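Hypothetical protein (Pseudomonas aeruginosa, PDB 2H9F) probably catalyses the isomerisation of methylaconitate, as a PrpF-type isomerase. Local coordinates at residues W101-A114 / I137-V150. Residues are numbered along the deposited sequence; the frame is centred on the assembly and turned at random.
Sequences WSGNCGNLSTGAGA and IWQANIGKTIIAHV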
ATOM      1  N   TRP A 101      15.961 -10.108 -10.068  1.00 27.41           N
ATOM      2  CA  TRP A 101      17.224  -9.838  -9.396  1.00 33.15           C
ATOM      3  C   TRP A 101      18.191  -9.017 -10.267  1.00 37.82           C
ATOM      4  O   TRP A 101      19.362  -8.843  -9.922  1.00 37.69           O
ATOM      5  CB  TRP A 101      17.905 -11.148  -9.000  1.00 33.44           C
ATOM      6  CG  TRP A 101      17.084 -11.982  -8.087  1.00 31.37           C
ATOM      7  CD1 TRP A 101      16.297 -13.026  -8.434  1.00 32.73           C
ATOM      8  CD2 TRP A 101      16.946 -11.813  -6.687  1.00 32.25           C
ATOM      9  NE1 TRP A 101      15.679 -13.542  -7.317  1.00 30.23           N
ATOM     10  CE2 TRP A 101      16.055 -12.804  -6.231  1.00 33.76           C
ATOM     11  CE3 TRP A 101      17.495 -10.932  -5.771  1.00 35.73           C
ATOM     12  CZ2 TRP A 101      15.719 -12.943  -4.903  1.00 31.87           C
ATOM     13  CZ3 TRP A 101      17.138 -11.042  -4.450  1.00 33.41           C
ATOM     14  CH2 TRP A 101      16.251 -12.040  -4.024  1.00 35.94           C
ATOM     15  N   SER A 102      17.716  -8.504 -11.387  1.00 41.91           N
ATOM     16  CA  SER A 102      18.633  -7.927 -12.376  1.00 43.72           C
ATOM     17  C   SER A 102      18.940  -6.439 -12.145  1.00 47.49           C
ATOM     18  O   SER A 102      19.846  -5.899 -12.777  1.00 49.23           O
ATOM     19  CB  SER A 102      18.036  -8.087 -13.760  1.00 42.29           C
ATOM     20  OG  SER A 102      16.947  -7.193 -13.893  1.00 39.59           O
ATOM     21  N   GLY A 103      18.192  -5.773 -11.277  1.00 49.72           N
ATOM     22  CA  GLY A 103      18.347  -4.317 -11.147  1.00 53.25           C
ATOM     23  C   GLY A 103      19.052  -3.934  -9.867  1.00 56.00           C
ATOM     24  O   GLY A 103      19.405  -4.809  -9.055  1.00 56.68           O
ATOM     25  N   ASN A 104      19.249  -2.622  -9.687  1.00 58.42           N
ATOM     26  CA  ASN A 104      19.437  -2.039  -8.343  1.00 58.33           C
ATOM     27  C   ASN A 104      18.361  -0.990  -8.032  1.00 57.25           C
ATOM     28  O   ASN A 104      17.785  -0.319  -8.914  1.00 55.87           O
ATOM     29  CB  ASN A 104      20.854  -1.408  -8.094  1.00 59.51           C
ATOM     30  CG  ASN A 104      21.047  -0.896  -6.597  1.00 60.46           C
ATOM     31  OD1 ASN A 104      20.600  -1.567  -5.640  1.00 55.36           O
ATOM     32  ND2 ASN A 104      21.675   0.300  -6.418  1.00 47.78           N
ATOM     33  N   CYS A 105      18.137  -0.879  -6.728  1.00 56.13           N
ATOM     34  CA  CYS A 105      17.368   0.171  -6.126  1.00 55.34           C
ATOM     35  C   CYS A 105      18.318   1.079  -5.338  1.00 52.58           C
ATOM     36  O   CYS A 105      18.815   0.721  -4.267  1.00 51.29           O
ATOM     37  CB  CYS A 105      16.307  -0.441  -5.200  1.00 55.83           C
ATOM     38  SG  CYS A 105      15.203   0.794  -4.698  1.00 55.08           S
ATOM     39  N   GLY A 106      18.572   2.248  -5.890  1.00 50.72           N
ATOM     40  CA  GLY A 106      19.409   3.226  -5.238  1.00 49.96           C
ATOM     41  C   GLY A 106      18.775   3.736  -3.962  1.00 48.33           C
ATOM     42  O   GLY A 106      19.485   4.149  -3.029  1.00 48.45           O
ATOM     43  N   ASN A 107      17.433   3.720  -3.907  1.00 47.29           N
ATOM     44  CA  ASN A 107      16.725   4.169  -2.678  1.00 44.28           C
ATOM     45  C   ASN A 107      16.951   3.173  -1.554  1.00 41.69           C
ATOM     46  O   ASN A 107      17.352   3.608  -0.446  1.00 40.32           O
ATOM     47  CB  ASN A 107      15.245   4.494  -2.931  1.00 41.63           C
ATOM     48  CG  ASN A 107      15.085   5.865  -3.549  1.00 46.14           C
ATOM     49  OD1 ASN A 107      15.055   6.884  -2.843  1.00 38.30           O
ATOM     50  ND2 ASN A 107      15.075   5.917  -4.866  1.00 43.66           N
ATOM     51  N   LEU A 108      16.796   1.860  -1.860  1.00 38.78           N
ATOM     52  CA  LEU A 108      17.040   0.840  -0.840  1.00 36.96           C
ATOM     53  C   LEU A 108      18.517   0.676  -0.470  1.00 35.88           C
ATOM     54  O   LEU A 108      18.801   0.190   0.618  1.00 34.45           O
ATOM     55  CB  LEU A 108      16.359  -0.508  -1.147  1.00 38.05           C
ATOM     56  CG  LEU A 108      14.838  -0.579  -0.912  1.00 36.40           C
ATOM     57  CD1 LEU A 108      14.401  -2.022  -0.892  1.00 35.05           C
ATOM     58  CD2 LEU A 108      14.278   0.170   0.341  1.00 32.26           C
ATOM     59  N   SER A 109      19.448   1.129  -1.312  1.00 34.17           N
ATOM     60  CA  SER A 109      20.883   1.248  -0.905  1.00 34.75           C
ATOM     61  C   SER A 109      21.075   1.974   0.407  1.00 34.01           C
ATOM     62  O   SER A 109      21.894   1.587   1.232  1.00 34.83           O
ATOM     63  CB  SER A 109      21.674   2.004  -1.977  1.00 38.23           C
ATOM     64  OG  SER A 109      21.536   1.326  -3.208  1.00 38.44           O
ATOM     65  N   THR A 110      20.318   3.051   0.587  1.00 30.36           N
ATOM     66  CA  THR A 110      20.382   3.797   1.817  1.00 33.57           C
ATOM     67  C   THR A 110      20.068   2.837   2.969  1.00 33.26           C
ATOM     68  O   THR A 110      20.798   2.813   3.936  1.00 33.68           O
ATOM     69  CB  THR A 110      19.405   4.975   1.810  1.00 31.32           C
ATOM     70  OG1 THR A 110      19.299   5.526   0.482  1.00 35.23           O
ATOM     71  CG2 THR A 110      19.869   6.037   2.765  1.00 33.02           C
ATOM     72  N   GLY A 111      19.017   2.008   2.812  1.00 31.95           N
ATOM     73  CA  GLY A 111      18.639   1.038   3.817  1.00 31.02           C
ATOM     74  C   GLY A 111      19.686  -0.051   3.990  1.00 31.62           C
ATOM     75  O   GLY A 111      19.935  -0.498   5.107  1.00 34.97           O
ATOM     76  N   ALA A 112      20.320  -0.459   2.897  1.00 30.18           N
ATOM     77  CA  ALA A 112      21.419  -1.435   2.974  1.00 31.68           C
ATOM     78  C   ALA A 112      22.536  -0.941   3.901  1.00 32.13           C
ATOM     79  O   ALA A 112      23.055  -1.708   4.670  1.00 32.76           O
ATOM     80  CB  ALA A 112      21.973  -1.782   1.602  1.00 29.97           C
ATOM     81  N   GLY A 113      22.907   0.334   3.820  1.00 30.55           N
ATOM     82  CA  GLY A 113      23.989   0.845   4.645  1.00 30.49           C
ATOM     83  C   GLY A 113      23.603   0.855   6.104  1.00 31.29           C
ATOM     84  O   GLY A 113      24.366   0.451   6.954  1.00 33.20           O
ATOM     85  N   ALA A 114      22.381   1.270   6.387  1.00 30.30           N
ATOM     86  CA  ALA A 114      21.879   1.300   7.767  1.00 32.63           C
ATOM     87  C   ALA A 114      21.724  -0.134   8.334  1.00 31.82           C
ATOM     88  O   ALA A 114      22.188  -0.447   9.438  1.00 31.52           O
ATOM     89  CB  ALA A 114      20.585   2.041   7.817  1.00 29.87           C
ATOM     90  N   ILE A 137      29.579  -1.085   0.397  1.00 31.02           N
ATOM     91  CA  ILE A 137      28.545  -2.012  -0.092  1.00 28.71           C
ATOM     92  C   ILE A 137      28.925  -2.540  -1.453  1.00 30.49           C
ATOM     93  O   ILE A 137      29.245  -1.766  -2.354  1.00 32.06           O
ATOM     94  CB  ILE A 137      27.182  -1.331  -0.200  1.00 29.05           C
ATOM     95  CG1 ILE A 137      26.781  -0.744   1.157  1.00 29.25           C
ATOM     96  CG2 ILE A 137      26.121  -2.336  -0.725  1.00 29.06           C
ATOM     97  CD1 ILE A 137      25.657   0.323   1.115  1.00 24.80           C
ATOM     98  N   TRP A 138      28.958  -3.862  -1.594  1.00 30.50           N
ATOM     99  CA  TRP A 138      29.090  -4.480  -2.904  1.00 30.19           C
ATOM    100  C   TRP A 138      27.688  -4.764  -3.394  1.00 32.87           C
ATOM    101  O   TRP A 138      27.018  -5.603  -2.837  1.00 31.29           O
ATOM    102  CB  TRP A 138      29.844  -5.765  -2.787  1.00 30.81           C
ATOM    103  CG  TRP A 138      30.042  -6.466  -4.064  1.00 37.06           C
ATOM    104  CD1 TRP A 138      29.565  -7.697  -4.399  1.00 38.90           C
ATOM    105  CD2 TRP A 138      30.813  -6.015  -5.180  1.00 35.49           C
ATOM    106  NE1 TRP A 138      29.980  -8.036  -5.655  1.00 39.73           N
ATOM    107  CE2 TRP A 138      30.756  -7.024  -6.157  1.00 42.26           C
ATOM    108  CE3 TRP A 138      31.550  -4.862  -5.443  1.00 38.03           C
ATOM    109  CZ2 TRP A 138      31.408  -6.915  -7.395  1.00 40.01           C
ATOM    110  CZ3 TRP A 138      32.192  -4.750  -6.671  1.00 39.38           C
ATOM    111  CH2 TRP A 138      32.119  -5.777  -7.630  1.00 39.80           C
ATOM    112  N   GLN A 139      27.232  -3.996  -4.380  1.00 35.12           N
ATOM    113  CA  GLN A 139      25.939  -4.196  -5.007  1.00 36.13           C
ATOM    114  C   GLN A 139      26.143  -5.453  -5.830  1.00 36.84           C
ATOM    115  O   GLN A 139      26.775  -5.443  -6.876  1.00 34.22           O
ATOM    116  CB  GLN A 139      25.544  -2.980  -5.853  1.00 36.64           C
ATOM    117  CG  GLN A 139      24.076  -2.672  -5.896  1.00 44.77           C
ATOM    118  CD  GLN A 139      23.273  -3.865  -6.378  1.00 54.37           C
ATOM    119  OE1 GLN A 139      23.636  -4.464  -7.390  1.00 59.45           O
ATOM    120  NE2 GLN A 139      22.167  -4.221  -5.657  1.00 53.00           N
ATOM    121  N   ALA A 140      25.611  -6.553  -5.293  1.00 40.76           N
ATOM    122  CA  ALA A 140      25.798  -7.897  -5.849  1.00 43.01           C
ATOM    123  C   ALA A 140      24.974  -8.132  -7.128  1.00 44.02           C
ATOM    124  O   ALA A 140      25.364  -8.942  -7.950  1.00 41.83           O
ATOM    125  CB  ALA A 140      25.482  -8.965  -4.778  1.00 39.77           C
ATOM    126  N   ASN A 141      23.869  -7.399  -7.305  1.00 44.64           N
ATOM    127  CA  ASN A 141      23.040  -7.536  -8.528  1.00 46.90           C
ATOM    128  C   ASN A 141      23.795  -7.096  -9.733  1.00 47.57           C
ATOM    129  O   ASN A 141      23.860  -7.836 -10.701  1.00 51.42           O
ATOM    130  CB  ASN A 141      21.700  -6.762  -8.434  1.00 46.99           C
ATOM    131  CG  ASN A 141      20.859  -7.172  -7.173  1.00 50.21           C
ATOM    132  OD1 ASN A 141      21.134  -6.700  -6.069  1.00 51.97           O
ATOM    133  ND2 ASN A 141      19.881  -8.061  -7.347  1.00 40.63           N
ATOM    134  N   ILE A 142      24.417  -5.919  -9.662  1.00 47.81           N
ATOM    135  CA  ILE A 142      25.183  -5.364 -10.818  1.00 47.30           C
ATOM    136  C   ILE A 142      26.723  -5.341 -10.721  1.00 46.28           C
ATOM    137  O   ILE A 142      27.370  -4.970 -11.701  1.00 47.12           O
ATOM    138  CB  ILE A 142      24.671  -3.923 -11.173  1.00 49.24           C
ATOM    139  CG1 ILE A 142      25.201  -2.880 -10.167  1.00 49.23           C
ATOM    140  CG2 ILE A 142      23.108  -3.912 -11.241  1.00 49.09           C
ATOM    141  CD1 ILE A 142      24.282  -1.689  -9.912  1.00 48.20           C
ATOM    142  N   GLY A 143      27.318  -5.705  -9.573  1.00 43.00           N
ATOM    143  CA  GLY A 143      28.804  -5.751  -9.448  1.00 40.95           C
ATOM    144  C   GLY A 143      29.505  -4.392  -9.321  1.00 38.76           C
ATOM    145  O   GLY A 143      30.492  -4.132  -9.974  1.00 37.69           O
ATOM    146  N   LYS A 144      29.003  -3.537  -8.432  1.00 34.52           N
ATOM    147  CA  LYS A 144      29.470  -2.159  -8.280  1.00 32.52           C
ATOM    148  C   LYS A 144      29.510  -1.784  -6.802  1.00 29.61           C
ATOM    149  O   LYS A 144      28.739  -2.290  -6.019  1.00 28.80           O
ATOM    150  CB  LYS A 144      28.476  -1.219  -8.969  1.00 32.70           C
ATOM    151  CG  LYS A 144      28.408  -1.330 -10.502  1.00 35.03           C
ATOM    152  CD  LYS A 144      29.612  -0.699 -11.138  1.00 37.37           C
ATOM    153  CE  LYS A 144      29.329  -0.257 -12.565  1.00 40.77           C
ATOM    154  NZ  LYS A 144      30.622   0.177 -13.201  1.00 42.07           N
ATOM    155  N   THR A 145      30.379  -0.854  -6.446  1.00 29.34           N
ATOM    156  CA  THR A 145      30.537  -0.376  -5.086  1.00 28.28           C
ATOM    157  C   THR A 145      29.675   0.844  -4.833  1.00 28.98           C
ATOM    158  O   THR A 145      29.584   1.778  -5.654  1.00 30.48           O
ATOM    159  CB  THR A 145      32.000  -0.020  -4.843  1.00 30.86           C
ATOM    160  OG1 THR A 145      32.782  -1.197  -5.062  1.00 30.04           O
ATOM    161  CG2 THR A 145      32.242   0.533  -3.409  1.00 25.49           C
ATOM    162  N   ILE A 146      29.048   0.831  -3.667  1.00 29.20           N
ATOM    163  CA  ILE A 146      28.354   1.955  -3.127  1.00 26.33           C
ATOM    164  C   ILE A 146      28.948   2.169  -1.722  1.00 29.57           C
ATOM    165  O   ILE A 146      29.116   1.212  -0.966  1.00 29.48           O
ATOM    166  CB  ILE A 146      26.834   1.704  -2.970  1.00 29.64           C
ATOM    167  CG1 ILE A 146      26.207   1.211  -4.270  1.00 28.99           C
ATOM    168  CG2 ILE A 146      26.116   2.970  -2.456  1.00 22.75           C
ATOM    169  CD1 ILE A 146      24.751   0.736  -4.088  1.00 28.33           C
ATOM    170  N   ILE A 147      29.282   3.418  -1.401  1.00 26.63           N
ATOM    171  CA  ILE A 147      29.758   3.789  -0.085  1.00 28.57           C
ATOM    172  C   ILE A 147      28.628   4.577   0.519  1.00 27.36           C
ATOM    173  O   ILE A 147      28.143   5.516  -0.097  1.00 29.95           O
ATOM    174  CB  ILE A 147      30.998   4.721  -0.122  1.00 27.79           C
ATOM    175  CG1 ILE A 147      32.092   4.133  -1.009  1.00 31.47           C
ATOM    176  CG2 ILE A 147      31.501   4.968   1.302  1.00 29.29           C
ATOM    177  CD1 ILE A 147      32.548   2.784  -0.613  1.00 30.33           C
ATOM    178  N   ALA A 148      28.184   4.134   1.685  1.00 27.05           N
ATOM    179  CA  ALA A 148      27.159   4.795   2.458  1.00 25.51           C
ATOM    180  C   ALA A 148      27.815   5.346   3.728  1.00 25.81           C
ATOM    181  O   ALA A 148      28.375   4.605   4.545  1.00 30.09           O
ATOM    182  CB  ALA A 148      26.025   3.815   2.789  1.00 24.87           C
ATOM    183  N   HIS A 149      27.742   6.663   3.882  1.00 28.35           N
ATOM    184  CA  HIS A 149      28.277   7.331   5.036  1.00 28.51           C
ATOM    185  C   HIS A 149      27.164   7.451   6.042  1.00 29.17           C
ATOM    186  O   HIS A 149      26.324   8.358   5.959  1.00 30.84           O
ATOM    187  CB  HIS A 149      28.820   8.696   4.637  1.00 30.44           C
ATOM    188  CG  HIS A 149      29.887   8.635   3.581  1.00 29.43           C
ATOM    189  ND1 HIS A 149      31.226   8.613   3.881  1.00 30.71           N
ATOM    190  CD2 HIS A 149      29.808   8.624   2.230  1.00 35.09           C
ATOM    191  CE1 HIS A 149      31.925   8.562   2.765  1.00 34.36           C
ATOM    192  NE2 HIS A 149      31.089   8.556   1.748  1.00 31.40           N
ATOM    193  N   VAL A 150      27.147   6.529   6.999  1.00 29.01           N
ATOM    194  CA  VAL A 150      26.019   6.383   7.893  1.00 26.82           C
ATOM    195  C   VAL A 150      26.345   6.996   9.223  1.00 27.35           C
ATOM    196  O   VAL A 150      27.338   6.634   9.851  1.00 26.59           O
ATOM    197  CB  VAL A 150      25.648   4.865   8.064  1.00 27.59           C
ATOM    198  CG1 VAL A 150      24.492   4.697   9.047  1.00 27.20           C
ATOM    199  CG2 VAL A 150      25.296   4.275   6.762  1.00 26.13           C
TER
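Gly113 and Ala148 show how a residue without a side chain lets a helix settle onto a beta hairpin. Gly113 presents bare backbone to the methyl of Ala148, and their CA atoms come within 5.5 Å. Val150 CG2 lies against Gly113 C, and Ile137 CD1 reaches the backbone N of Gly113. Further along, Ile146 CD1 sits 3.4 Å from Ser109 OG, a hydroxyl that turns back to Cys105 O. Helix 106-114 crosses strand 144-150 at -62°, its axis 8.3 Å away.

This buried face gives way to a solvent side at Ser102 and Ile142, near the turn, which closes in a G1 beta bulge where Gly143 and Lys144 both face Gln139. Ile142, though exposed, packs its CD1 on Asn104 CB, and the amides of Asn104 and Gln139 meet with their planes 35° apart. Asn141 ND2 gives a nearly straight bond of 2.7 Å to Trp101 O, arriving above the carbonyl plane. Gln139 NE2 donates to Asn141 OD1, which also accepts from Tyr89 N; the bend at chi2 (-56°) folds Gln139 back so that its OE1 receives Ile142 N. Bonded at both ends, the Asn141 amide has its flip settled, tying the 101-104 loop to the turn by one directional bond while the helix rests on apolar contact.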